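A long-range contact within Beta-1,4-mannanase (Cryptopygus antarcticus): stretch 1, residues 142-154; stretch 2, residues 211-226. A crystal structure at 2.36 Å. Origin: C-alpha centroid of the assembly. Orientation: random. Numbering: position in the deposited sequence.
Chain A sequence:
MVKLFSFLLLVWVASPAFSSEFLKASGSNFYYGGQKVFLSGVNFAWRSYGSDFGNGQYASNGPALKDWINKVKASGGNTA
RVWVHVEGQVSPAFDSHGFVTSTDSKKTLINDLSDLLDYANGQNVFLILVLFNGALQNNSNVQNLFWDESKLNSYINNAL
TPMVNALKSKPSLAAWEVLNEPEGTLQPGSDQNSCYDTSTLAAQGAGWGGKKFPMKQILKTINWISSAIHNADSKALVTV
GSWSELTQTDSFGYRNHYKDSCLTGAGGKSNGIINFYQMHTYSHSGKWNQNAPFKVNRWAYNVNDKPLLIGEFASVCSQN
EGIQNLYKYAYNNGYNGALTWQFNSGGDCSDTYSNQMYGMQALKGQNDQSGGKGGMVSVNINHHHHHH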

# COMPACT_ATOMS: atom_id res chain seq x y z
N VAL A 142 14.12 12.97 3.09
CA VAL A 142 13.28 11.84 3.52
C VAL A 142 14.09 10.86 4.38
O VAL A 142 13.63 10.41 5.45
CB VAL A 142 12.66 11.08 2.34
CG1 VAL A 142 11.76 9.94 2.85
CG2 VAL A 142 11.88 12.03 1.45
N GLN A 143 15.30 10.52 3.91
CA GLN A 143 16.16 9.61 4.65
C GLN A 143 16.27 10.06 6.11
O GLN A 143 16.18 9.24 7.01
CB GLN A 143 17.53 9.54 4.02
CG GLN A 143 17.51 8.79 2.71
CD GLN A 143 18.79 8.97 1.92
OE1 GLN A 143 19.81 9.29 2.48
NE2 GLN A 143 18.71 8.77 0.61
N ASN A 144 16.42 11.36 6.35
CA ASN A 144 16.56 11.85 7.72
C ASN A 144 15.27 11.80 8.52
O ASN A 144 15.32 11.91 9.73
CB ASN A 144 17.15 13.27 7.75
CG ASN A 144 18.60 13.33 7.23
OD1 ASN A 144 18.96 14.30 6.54
ND2 ASN A 144 19.43 12.31 7.54
N LEU A 145 14.13 11.62 7.87
CA LEU A 145 12.88 11.40 8.61
C LEU A 145 12.95 10.11 9.45
O LEU A 145 12.33 10.02 10.51
CB LEU A 145 11.68 11.37 7.65
CG LEU A 145 10.89 12.67 7.41
CD1 LEU A 145 11.70 13.95 7.56
CD2 LEU A 145 10.24 12.61 6.03
N PHE A 146 13.69 9.12 8.96
CA PHE A 146 13.94 7.89 9.72
C PHE A 146 14.79 8.06 10.97
O PHE A 146 14.67 7.26 11.89
CB PHE A 146 14.60 6.84 8.83
CG PHE A 146 13.67 6.28 7.84
CD1 PHE A 146 13.54 6.85 6.60
CD2 PHE A 146 12.83 5.24 8.18
CE1 PHE A 146 12.63 6.35 5.68
CE2 PHE A 146 11.93 4.72 7.27
CZ PHE A 146 11.83 5.28 6.02
N TRP A 147 15.64 9.08 11.03
CA TRP A 147 16.52 9.24 12.16
C TRP A 147 16.15 10.38 13.14
O TRP A 147 16.30 10.22 14.35
CB TRP A 147 17.93 9.41 11.65
CG TRP A 147 18.45 8.27 10.84
CD1 TRP A 147 18.46 8.18 9.49
CD2 TRP A 147 19.09 7.08 11.32
NE1 TRP A 147 19.06 7.01 9.09
CE2 TRP A 147 19.46 6.32 10.20
CE3 TRP A 147 19.38 6.58 12.61
CZ2 TRP A 147 20.10 5.08 10.30
CZ3 TRP A 147 20.02 5.34 12.72
CH2 TRP A 147 20.38 4.61 11.56
N ASP A 148 15.64 11.50 12.62
CA ASP A 148 15.44 12.74 13.39
C ASP A 148 14.01 12.93 13.90
O ASP A 148 13.12 13.36 13.16
CB ASP A 148 15.85 13.93 12.52
CG ASP A 148 16.06 15.22 13.30
OD1 ASP A 148 15.23 15.60 14.16
OD2 ASP A 148 17.06 15.87 13.01
N GLU A 149 13.81 12.67 15.19
CA GLU A 149 12.49 12.78 15.79
C GLU A 149 11.82 14.13 15.54
O GLU A 149 10.60 14.17 15.37
CB GLU A 149 12.55 12.51 17.30
CG GLU A 149 13.10 11.15 17.69
CD GLU A 149 12.76 10.74 19.12
OE1 GLU A 149 12.15 11.53 19.89
OE2 GLU A 149 13.11 9.58 19.46
N SER A 150 12.57 15.23 15.52
CA SER A 150 11.96 16.57 15.32
C SER A 150 11.54 16.80 13.87
O SER A 150 10.49 17.40 13.60
CB SER A 150 12.87 17.72 15.79
OG SER A 150 14.12 17.73 15.11
N LYS A 151 12.36 16.30 12.95
CA LYS A 151 12.11 16.47 11.53
C LYS A 151 10.92 15.63 11.10
O LYS A 151 10.17 16.02 10.21
CB LYS A 151 13.36 16.12 10.72
CG LYS A 151 14.54 17.10 10.85
CD LYS A 151 15.77 16.63 10.07
CE LYS A 151 16.93 17.64 10.15
NZ LYS A 151 18.17 17.21 9.44
N LEU A 152 10.73 14.48 11.74
CA LEU A 152 9.56 13.62 11.46
C LEU A 152 8.27 14.28 11.88
O LEU A 152 7.27 14.26 11.14
CB LEU A 152 9.67 12.27 12.17
CG LEU A 152 8.62 11.18 11.86
CD1 LEU A 152 8.22 11.10 10.40
CD2 LEU A 152 9.17 9.84 12.29
N ASN A 153 8.31 14.87 13.08
CA ASN A 153 7.18 15.64 13.55
C ASN A 153 6.87 16.84 12.65
O ASN A 153 5.71 17.27 12.58
CB ASN A 153 7.35 16.11 15.00
CG ASN A 153 7.15 14.98 16.01
OD1 ASN A 153 6.08 14.34 16.06
ND2 ASN A 153 8.17 14.74 16.82
N SER A 154 7.86 17.38 11.95
CA SER A 154 7.56 18.48 11.06
C SER A 154 6.75 17.90 9.94
O SER A 154 5.75 18.50 9.51
CB SER A 154 8.80 19.22 10.56
OG SER A 154 9.73 18.34 10.00
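Stretch 2 211-226: KKFPMKQILKTINWIS

Residues 211-226 of Beta-1,4-mannanase pack on residues 142-154, burying 844 Å² summed over both sides. Stretch 2 starts extended at Lys 211, runs as loop through Lys 212 and Phe 213, and from Met 215, with Pro 214 at the N-cap, continues as regular α-helix past Ser 226. This helix runs in roughly the same direction as helix 149-154 of stretch 1: the axes cross at -36° and approach to 11.1 Å. The backbones come nearer just before helix 149-154, where CA of Phe 146 lies 5.6 Å from CA of Thr 221; at the other register point, CA of Gln 143 and CA of Lys 212 are 7.9 Å apart.

Aromatic rings make the first group of contacts. Phe 213 (chi1 m) stacks face to face on Phe 146, centroids 3.8 Å apart and planes at 29°, a tilt that brings CE1 of Phe 213 to 3.2 Å from CD1 of Phe 146. The opposite face of Phe 146 receives CG2 of Thr 221 in a CH-pi contact, 4.1 Å from the ring centroid, so the ring is held between loop and helix. The Thr 221 hydroxyl turns back to its own helix, OG1 donating to O of Gln 217 at 2.8 Å. CG of Gln 217 covers the six-membered ring of Trp 147, 4.0 Å from its centroid, while CD of Pro 214 reaches CH2 of Trp 147 at 3.5 Å.

Aliphatic contacts follow about one helical turn beyond Thr 221, where Trp 224 and Ile 225 meet Leu 152: CD2 of Leu 152 lies 4.1 Å from CB of Trp 224, and CD1 of Leu 152 lies 4.0 Å from CG1 of Ile 225.

The polar contacts centre on Glu 149. Lys 220 carries NZ to OE2 of Glu 149, a 2.8 Å hydrogen bond within a salt bridge that ties the two helices together. The Trp 224 ring turns its edge to the same carboxylate, and CH2 of Trp 224 lies 3.5 Å from OE1 of Glu 149.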

# COMPACT_ATOMS: atom_id res chain seq x y z
N LYS A 211 21.72 0.10 1.74
CA LYS A 211 21.43 -0.35 3.08
C LYS A 211 21.44 0.82 4.03
O LYS A 211 22.44 1.05 4.70
CB LYS A 211 22.42 -1.46 3.48
CG LYS A 211 22.08 -2.82 2.85
CD LYS A 211 23.31 -3.66 2.48
CE LYS A 211 22.98 -5.16 2.51
NZ LYS A 211 24.15 -6.07 2.46
N LYS A 212 20.32 1.53 4.12
CA LYS A 212 20.23 2.81 4.85
C LYS A 212 19.69 2.74 6.28
O LYS A 212 20.20 3.40 7.16
CB LYS A 212 19.35 3.81 4.06
CG LYS A 212 19.73 3.90 2.59
CD LYS A 212 18.93 4.97 1.86
CE LYS A 212 19.20 4.92 0.35
NZ LYS A 212 20.57 5.39 -0.01
N PHE A 213 18.64 1.96 6.48
CA PHE A 213 17.90 1.98 7.73
C PHE A 213 17.88 0.61 8.44
O PHE A 213 17.59 -0.42 7.82
CB PHE A 213 16.44 2.36 7.48
CG PHE A 213 16.26 3.49 6.50
CD1 PHE A 213 16.65 4.77 6.82
CD2 PHE A 213 15.64 3.27 5.27
CE1 PHE A 213 16.47 5.80 5.94
CE2 PHE A 213 15.46 4.31 4.39
CZ PHE A 213 15.88 5.58 4.72
N PRO A 214 18.17 0.59 9.75
CA PRO A 214 17.91 -0.62 10.49
C PRO A 214 16.41 -0.81 10.77
O PRO A 214 15.65 0.18 10.95
CB PRO A 214 18.69 -0.41 11.79
CG PRO A 214 19.64 0.70 11.50
CD PRO A 214 18.90 1.57 10.55
N MET A 215 15.99 -2.07 10.82
CA MET A 215 14.60 -2.37 11.06
C MET A 215 14.05 -1.51 12.17
O MET A 215 12.91 -1.05 12.09
CB MET A 215 14.41 -3.82 11.44
CG MET A 215 12.98 -4.28 11.32
SD MET A 215 12.56 -4.55 9.60
CE MET A 215 11.05 -3.61 9.60
N LYS A 216 14.85 -1.28 13.21
CA LYS A 216 14.36 -0.48 14.32
C LYS A 216 13.88 0.89 13.85
O LYS A 216 12.80 1.33 14.24
CB LYS A 216 15.39 -0.32 15.45
CG LYS A 216 14.83 0.56 16.57
CD LYS A 216 15.59 0.51 17.89
CE LYS A 216 14.73 1.15 18.96
NZ LYS A 216 15.46 1.30 20.24
N GLN A 217 14.67 1.58 13.04
CA GLN A 217 14.27 2.91 12.57
C GLN A 217 13.10 2.81 11.62
O GLN A 217 12.12 3.56 11.76
CB GLN A 217 15.41 3.67 11.93
CG GLN A 217 16.58 3.91 12.87
CD GLN A 217 16.15 4.58 14.15
OE1 GLN A 217 15.61 5.70 14.14
NE2 GLN A 217 16.37 3.90 15.28
N ILE A 218 13.17 1.86 10.69
CA ILE A 218 12.00 1.59 9.82
C ILE A 218 10.71 1.50 10.63
O ILE A 218 9.76 2.23 10.35
CB ILE A 218 12.13 0.29 8.99
CG1 ILE A 218 13.22 0.44 7.90
CG2 ILE A 218 10.76 -0.04 8.37
CD1 ILE A 218 13.50 -0.80 7.10
N LEU A 219 10.69 0.61 11.62
CA LEU A 219 9.47 0.31 12.40
C LEU A 219 9.04 1.46 13.29
O LEU A 219 7.84 1.66 13.48
CB LEU A 219 9.66 -0.94 13.29
CG LEU A 219 9.83 -2.26 12.52
CD1 LEU A 219 10.18 -3.39 13.47
CD2 LEU A 219 8.56 -2.57 11.75
N LYS A 220 10.02 2.18 13.84
CA LYS A 220 9.74 3.36 14.64
C LYS A 220 9.11 4.42 13.72
O LYS A 220 8.11 5.08 14.05
CB LYS A 220 11.04 3.90 15.22
CG LYS A 220 10.83 5.08 16.17
CD LYS A 220 11.94 6.10 16.09
CE LYS A 220 12.02 6.90 17.36
NZ LYS A 220 13.18 7.80 17.30
N THR A 221 9.72 4.58 12.56
CA THR A 221 9.22 5.57 11.63
C THR A 221 7.79 5.26 11.21
O THR A 221 6.93 6.15 11.21
CB THR A 221 10.15 5.69 10.43
OG1 THR A 221 11.42 6.11 10.91
CG2 THR A 221 9.64 6.70 9.44
N ILE A 222 7.51 4.00 10.90
CA ILE A 222 6.16 3.71 10.46
C ILE A 222 5.17 3.74 11.65
O ILE A 222 4.04 4.20 11.51
CB ILE A 222 6.00 2.57 9.35
CG1 ILE A 222 4.76 1.72 9.57
CG2 ILE A 222 7.24 1.67 9.08
CD1 ILE A 222 5.04 0.46 10.33
N ASN A 223 5.63 3.35 12.83
CA ASN A 223 4.82 3.47 14.05
C ASN A 223 4.36 4.91 14.30
O ASN A 223 3.14 5.17 14.39
CB ASN A 223 5.61 2.94 15.26
CG ASN A 223 4.83 3.01 16.58
OD1 ASN A 223 5.34 3.54 17.57
ND2 ASN A 223 3.60 2.45 16.59
N TRP A 224 5.31 5.84 14.33
CA TRP A 224 4.97 7.23 14.55
C TRP A 224 4.00 7.72 13.50
O TRP A 224 3.06 8.46 13.82
CB TRP A 224 6.19 8.14 14.54
CG TRP A 224 7.02 8.06 15.76
CD1 TRP A 224 7.30 6.96 16.47
CD2 TRP A 224 7.71 9.14 16.40
NE1 TRP A 224 8.12 7.26 17.51
CE2 TRP A 224 8.40 8.60 17.50
CE3 TRP A 224 7.82 10.52 16.14
CZ2 TRP A 224 9.19 9.37 18.36
CZ3 TRP A 224 8.61 11.31 17.01
CH2 TRP A 224 9.29 10.72 18.11
N ILE A 225 4.22 7.33 12.24
CA ILE A 225 3.39 7.85 11.17
C ILE A 225 1.95 7.35 11.23
O ILE A 225 1.01 8.14 11.11
CB ILE A 225 4.03 7.60 9.80
CG1 ILE A 225 5.30 8.43 9.67
CG2 ILE A 225 3.07 8.00 8.69
CD1 ILE A 225 6.16 8.02 8.48
N SER A 226 1.78 6.04 11.44
CA SER A 226 0.45 5.44 11.65
C SER A 226 -0.24 6.08 12.84
O SER A 226 -1.45 6.38 12.81
CB SER A 226 0.59 3.95 11.92
OG SER A 226 -0.67 3.34 12.14